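Local coordinates for biotin binding protein A (Gallus gallus, PDB 2C1S) that binds biotin, as a chicken member of the avidin family whose beta-barrel subunits assemble here into a tetramer, at the interface of chains A and B. Numbering follows the deposited sequence. Chains: chain A/B, Biotin binding protein A.

Contacts 1 and 2 are two patches of one two-fold symmetric interface between chains A and B, their C-alpha centres about 14 Å apart. Strands 78-87 and 93-102 serve both: A:Thr78, A:Arg102 and B:Gln84 belong to contact 1, while residues 80, 82 and 98-100 of each chain belong to contact 2. Contact 2 pairs each residue set with its own copy and is wholly apolar; contact 1 is polar, joins unlike sets, and so recurs with the chains exchanged. An apolar centre flanked by hydrogen-bonded patches would fix both the closeness and the register of the barrels, probably as part of the avidin-type tetramer.

Contact 1: the interface of chains A and B. Residues chain A 76-78, 102-105; chain B 55, 63, 65, 84.
B:Thr65 lodges its short side chain among A:Asp76, A:Thr78 and A:Glu104, and 72 Å² of its surface is hidden by chain A. Its hydroxyl OG1 lies between the backbone N and the carbonyl carbon (chi1 58°) and from there hydrogen-bonds to groups of chain A. OG1 of B:Thr65 donates to the backbone O of A:Asp76 at 2.7 Å, tilted out of the carbonyl plane. The same OG1 of B:Thr65 lies 2.8 Å from the hydroxyl OG1 of A:Thr78 in a hydrogen bond whose donor is not settled, the two threonine side chains running antiparallel alongside one another.

Amide side chains read backbone groups on either side of this threonine. B:Gln84, stretched out to its amide, presents its whole carboxamide to A:Val105. The N of A:Val105 donates to OE1 of B:Gln84 at 2.9 Å, nearly straight and in the carbonyl plane on a lone pair. NE2 of B:Gln84 returns a bond to the O of A:Val105 at 3.0 Å, again on an in-plane lone pair. This two-point grip fixes which way the amide is flipped. B:Gln55 turns NE2 onto the O of A:Ser77 at 2.7 Å; the bond is bent at the hydrogen.

Water extends the network. Water 1 links the O of A:Asp76, OE1 of A:Glu104 and the N of B:Thr65. Water 2 sits in plane at the guanidinium edge of A:Arg102, 2.8 Å from NE, and also meets the O of A:Glu103 and OE1 of B:Gln84.

Apolar contact centres on the methyl CG2 of B:Thr65, which rests 3.5 Å from CA of A:Glu104 and also meets CG of A:Arg102. CG of A:Glu104 packs against the amide of B:Gln84, the two side chains set roughly perpendicular.

Bonds to backbone groups of the loops at 76-77 and 103-105 would help to hold them in register against chain B, and the patch probably helps to orient subunits in the tetramer.

Contact 2: the interface of chains A and B. Residues chain A 80, 82, 98-100, 115; chain B 80, 82, 98-100, 115.
Strands 78-87 and 93-102 of both chains have extended backbones, A:Val80 at phi/psi -117/137° and A:Leu100 likewise extended, and face their copies with no polar atom of one chain close enough to bond to the other.

The contact is therefore one of apolar packing, carried mostly by side chains. A:Val80 and B:Val80 lie alongside one another, pointing opposite ways, and their CG2 methyls are 3.3 Å apart, tighter than usual van der Waals contact. In each valine CG1 lies beside the backbone N (chi1 -65°), which places CG2 between the backbone N and the carbonyl carbon, and in A:Val80 CG2 also reaches 3.8 Å to CB of B:Val82, whose side chain it meets at a slant. An alanine in place of A:Val80 would probably leave a gap beside CG2 of B:Val80 and CB of B:Val82, depriving both of packing partners.

The leucines meet tip to tip, CG of A:Leu100 lying 3.7 Å from CG of B:Leu100. Each passes its CD1 methyl onward over the partner strand: CD1 of A:Leu100 rests 3.8 Å from CB of B:Ala98 and 3.9 Å from CA of B:Trp99. The tryptophan thus contributes backbone here, while its indole points away from the partner. At the other end of the leucine, CB of A:Leu100 is 3.8 Å from the CG1 methyl of B:Val82. A:Thr115 closes the margin with its methyl, CG2 standing 4.0 Å from CB of B:Ala98.

Residues 80, 82, 98, 100 and 115 thus form an apolar patch on neighbouring strands 78-87, 93-102 and 115-124, on the outer face of each avidin-type barrel, where two barrel walls pack face to face about the two-fold axis.

Contact 1: the interface of chains A and B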
loop_
_atom_site.group_PDB
_atom_site.type_symbol
_atom_site.label_atom_id
_atom_site.label_comp_id
_atom_site.label_asym_id
_atom_site.label_seq_id
_atom_site.Cartn_x
_atom_site.Cartn_y
_atom_site.Cartn_z
ATOM N N ASP A 76 16.407 -0.349 12.416
ATOM C CA ASP A 76 16.639 -1.555 11.614
ATOM C C ASP A 76 15.748 -1.655 10.387
ATOM O O ASP A 76 15.860 -2.579 9.597
ATOM C CB ASP A 76 16.514 -2.790 12.501
ATOM C CG ASP A 76 17.473 -2.736 13.669
ATOM O OD1 ASP A 76 18.570 -2.183 13.457
ATOM O OD2 ASP A 76 17.141 -3.195 14.788
ATOM N N SER A 77 14.915 -0.653 10.202
ATOM C CA SER A 77 13.923 -0.662 9.142
ATOM C C SER A 77 14.529 -0.008 7.896
ATOM O O SER A 77 15.614 0.598 7.958
ATOM C CB SER A 77 12.735 0.156 9.628
ATOM O OG SER A 77 13.194 1.465 9.917
ATOM N N THR A 78 13.818 -0.106 6.777
ATOM C CA THR A 78 14.231 0.496 5.517
ATOM C C THR A 78 12.966 1.086 4.934
ATOM O O THR A 78 11.903 0.480 5.035
ATOM C CB THR A 78 14.834 -0.533 4.527
ATOM O OG1 THR A 78 16.101 -0.969 5.049
ATOM C CG2 THR A 78 15.102 0.088 3.200
ATOM N N ARG A 102 9.583 -0.749 5.878
ATOM C CA ARG A 102 9.711 -2.194 6.188
ATOM C C ARG A 102 10.468 -2.346 7.511
ATOM O O ARG A 102 11.645 -1.972 7.594
ATOM C CB ARG A 102 10.508 -2.892 5.107
ATOM C CG ARG A 102 10.632 -4.419 5.295
ATOM C CD ARG A 102 9.427 -4.995 4.704
ATOM N NE ARG A 102 9.264 -6.441 4.817
ATOM C CZ ARG A 102 8.613 -7.144 3.894
ATOM N NH1 ARG A 102 8.446 -8.440 4.052
ATOM N NH2 ARG A 102 8.136 -6.530 2.799
ATOM N N GLU A 103 9.785 -2.880 8.512
ATOM C CA GLU A 103 10.420 -3.354 9.747
ATOM C C GLU A 103 11.213 -4.654 9.573
ATOM O O GLU A 103 10.787 -5.572 8.858
ATOM C CB GLU A 103 9.326 -3.672 10.756
ATOM C CG GLU A 103 9.054 -2.602 11.756
ATOM C CD GLU A 103 8.116 -3.085 12.835
ATOM O OE1 GLU A 103 8.259 -4.254 13.276
ATOM O OE2 GLU A 103 7.238 -2.295 13.238
ATOM N N GLU A 104 12.334 -4.761 10.298
ATOM C CA GLU A 104 13.024 -6.038 10.409
ATOM C C GLU A 104 12.249 -6.942 11.389
ATOM O O GLU A 104 11.985 -6.552 12.522
ATOM C CB GLU A 104 14.470 -5.815 10.864
ATOM C CG GLU A 104 15.258 -7.079 10.822
ATOM C CD GLU A 104 16.534 -6.979 11.642
ATOM O OE1 GLU A 104 17.520 -6.445 11.118
ATOM O OE2 GLU A 104 16.525 -7.439 12.812
ATOM N N VAL A 105 11.819 -8.124 10.957
ATOM C CA VAL A 105 11.023 -8.959 11.871
ATOM C C VAL A 105 11.784 -10.221 12.289
ATOM O O VAL A 105 12.666 -10.660 11.547
ATOM C CB VAL A 105 9.644 -9.300 11.300
ATOM C CG1 VAL A 105 8.758 -8.032 11.278
ATOM C CG2 VAL A 105 9.766 -9.978 9.957
ATOM N N GLN B 55 20.566 -2.618 5.144
ATOM C CA GLN B 55 21.062 -2.384 6.490
ATOM C C GLN B 55 22.207 -3.365 6.814
ATOM O O GLN B 55 22.266 -4.455 6.263
ATOM C CB GLN B 55 19.964 -2.467 7.552
ATOM C CG GLN B 55 18.871 -1.407 7.407
ATOM C CD GLN B 55 19.229 -0.077 8.034
ATOM O OE1 GLN B 55 20.296 0.101 8.652
ATOM N NE2 GLN B 55 18.327 0.864 7.907
ATOM N N GLN B 63 18.099 -11.456 9.371
ATOM C CA GLN B 63 18.675 -10.774 8.215
ATOM C C GLN B 63 18.169 -9.334 8.111
ATOM O O GLN B 63 17.016 -9.071 8.482
ATOM C CB GLN B 63 18.355 -11.548 6.951
ATOM C CG GLN B 63 18.842 -12.989 7.035
ATOM C CD GLN B 63 20.340 -13.042 6.995
ATOM O OE1 GLN B 63 20.985 -12.248 6.294
ATOM N NE2 GLN B 63 20.916 -13.963 7.757
ATOM N N THR B 65 16.968 -5.552 6.735
ATOM C CA THR B 65 16.049 -5.074 5.706
ATOM C C THR B 65 16.831 -4.365 4.594
ATOM O O THR B 65 17.977 -3.941 4.800
ATOM C CB THR B 65 15.001 -4.114 6.283
ATOM O OG1 THR B 65 15.681 -3.015 6.904
ATOM C CG2 THR B 65 14.079 -4.828 7.294
ATOM N N GLN B 84 13.060 -8.273 3.233
ATOM C CA GLN B 84 13.958 -8.926 4.165
ATOM C C GLN B 84 14.077 -10.368 3.683
ATOM O O GLN B 84 13.111 -10.958 3.202
ATOM C CB GLN B 84 13.378 -8.890 5.576
ATOM C CG GLN B 84 14.300 -9.408 6.727
ATOM C CD GLN B 84 13.640 -9.322 8.109
ATOM O OE1 GLN B 84 12.528 -8.794 8.275
ATOM N NE2 GLN B 84 14.331 -9.850 9.125
HETATM O O HOH W 1 17.768 -4.448 9.292
HETATM O O HOH W 2 10.483 -7.507 7.135
HETATM O O HOH W 3 20.443 -1.229 11.545
#

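Contact 2: the interface of chains A and B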
loop_
_atom_site.group_PDB
_atom_site.type_symbol
_atom_site.label_atom_id
_atom_site.label_comp_id
_atom_site.label_asym_id
_atom_site.label_seq_id
_atom_site.Cartn_x
_atom_site.Cartn_y
_atom_site.Cartn_z
ATOM N N VAL A 80 11.296 2.789 1.301
ATOM C CA VAL A 80 11.397 3.154 -0.104
ATOM C C VAL A 80 10.341 4.210 -0.444
ATOM O O VAL A 80 9.189 4.121 0.018
ATOM C CB VAL A 80 11.348 1.931 -1.075
ATOM C CG1 VAL A 80 12.611 1.006 -0.875
ATOM C CG2 VAL A 80 10.011 1.138 -0.927
ATOM N N VAL A 82 8.639 6.417 -3.777
ATOM C CA VAL A 82 8.547 6.489 -5.230
ATOM C C VAL A 82 7.608 7.635 -5.617
ATOM O O VAL A 82 6.613 7.860 -4.939
ATOM C CB VAL A 82 8.144 5.128 -5.846
ATOM C CG1 VAL A 82 6.650 4.759 -5.545
ATOM C CG2 VAL A 82 8.473 5.105 -7.319
ATOM N N ALA A 98 4.887 8.236 -2.652
ATOM C CA ALA A 98 4.304 7.201 -1.803
ATOM C C ALA A 98 5.477 6.411 -1.261
ATOM O O ALA A 98 6.547 6.345 -1.869
ATOM C CB ALA A 98 3.354 6.263 -2.592
ATOM N N TRP A 99 5.274 5.805 -0.112
ATOM C CA TRP A 99 6.386 5.130 0.544
ATOM C C TRP A 99 5.939 3.843 1.212
ATOM O O TRP A 99 4.744 3.672 1.519
ATOM C CB TRP A 99 7.086 6.091 1.549
ATOM C CG TRP A 99 6.161 6.690 2.594
ATOM C CD1 TRP A 99 5.685 7.968 2.616
ATOM C CD2 TRP A 99 5.679 6.059 3.787
ATOM N NE1 TRP A 99 4.919 8.164 3.735
ATOM C CE2 TRP A 99 4.889 7.011 4.471
ATOM C CE3 TRP A 99 5.846 4.775 4.353
ATOM C CZ2 TRP A 99 4.246 6.733 5.673
ATOM C CZ3 TRP A 99 5.199 4.498 5.566
ATOM C CH2 TRP A 99 4.412 5.464 6.210
ATOM N N LEU A 100 6.911 2.940 1.393
ATOM C CA LEU A 100 6.747 1.749 2.215
ATOM C C LEU A 100 7.874 1.699 3.228
ATOM O O LEU A 100 9.034 1.889 2.861
ATOM C CB LEU A 100 6.801 0.472 1.357
ATOM C CG LEU A 100 5.730 0.184 0.297
ATOM C CD1 LEU A 100 6.107 -1.035 -0.591
ATOM C CD2 LEU A 100 4.358 -0.006 0.951
ATOM N N THR A 115 5.160 -4.154 7.050
ATOM C CA THR A 115 5.230 -3.093 6.004
ATOM C C THR A 115 4.147 -2.072 6.216
ATOM O O THR A 115 2.970 -2.406 6.169
ATOM C CB THR A 115 5.045 -3.712 4.586
ATOM O OG1 THR A 115 6.071 -4.708 4.381
ATOM C CG2 THR A 115 5.182 -2.665 3.507
ATOM N N VAL B 80 9.589 0.561 -6.694
ATOM C CA VAL B 80 10.445 0.349 -5.536
ATOM C C VAL B 80 10.038 -0.942 -4.818
ATOM O O VAL B 80 8.836 -1.230 -4.672
ATOM C CB VAL B 80 10.504 1.574 -4.567
ATOM C CG1 VAL B 80 11.187 2.811 -5.269
ATOM C CG2 VAL B 80 9.090 1.926 -4.005
ATOM N N VAL B 82 10.848 -3.291 -1.255
ATOM C CA VAL B 82 11.479 -3.277 0.060
ATOM C C VAL B 82 11.218 -4.615 0.756
ATOM O O VAL B 82 10.137 -5.174 0.614
ATOM C CB VAL B 82 11.035 -2.052 0.894
ATOM C CG1 VAL B 82 9.544 -2.161 1.364
ATOM C CG2 VAL B 82 11.999 -1.822 2.033
ATOM N N ALA B 98 7.732 -6.212 -0.606
ATOM C CA ALA B 98 6.543 -5.462 -0.998
ATOM C C ALA B 98 7.029 -4.405 -1.968
ATOM O O ALA B 98 8.186 -3.982 -1.935
ATOM C CB ALA B 98 5.851 -4.787 0.215
ATOM N N TRP B 99 6.139 -3.975 -2.835
ATOM C CA TRP B 99 6.555 -3.055 -3.885
ATOM C C TRP B 99 5.490 -2.010 -4.163
ATOM O O TRP B 99 4.302 -2.221 -3.854
ATOM C CB TRP B 99 6.943 -3.841 -5.171
ATOM C CG TRP B 99 5.857 -4.762 -5.697
ATOM C CD1 TRP B 99 5.826 -6.122 -5.588
ATOM C CD2 TRP B 99 4.707 -4.393 -6.469
ATOM N NE1 TRP B 99 4.719 -6.618 -6.223
ATOM C CE2 TRP B 99 4.007 -5.584 -6.768
ATOM C CE3 TRP B 99 4.201 -3.163 -6.947
ATOM C CZ2 TRP B 99 2.823 -5.600 -7.499
ATOM C CZ3 TRP B 99 3.009 -3.182 -7.686
ATOM C CH2 TRP B 99 2.334 -4.382 -7.952
ATOM N N LEU B 100 5.947 -0.878 -4.713
ATOM C CA LEU B 100 5.072 0.147 -5.267
ATOM C C LEU B 100 5.516 0.448 -6.685
ATOM O O LEU B 100 6.708 0.636 -6.925
ATOM C CB LEU B 100 5.148 1.444 -4.443
ATOM C CG LEU B 100 4.675 1.484 -2.984
ATOM C CD1 LEU B 100 5.050 2.824 -2.290
ATOM C CD2 LEU B 100 3.169 1.214 -2.894
ATOM N N THR B 115 -0.266 4.939 -8.313
ATOM C CA THR B 115 0.598 4.028 -7.509
ATOM C C THR B 115 -0.101 2.721 -7.261
ATOM O O THR B 115 -1.155 2.697 -6.637
ATOM C CB THR B 115 0.934 4.670 -6.129
ATOM O OG1 THR B 115 1.590 5.937 -6.359
ATOM C CG2 THR B 115 1.865 3.795 -5.327
#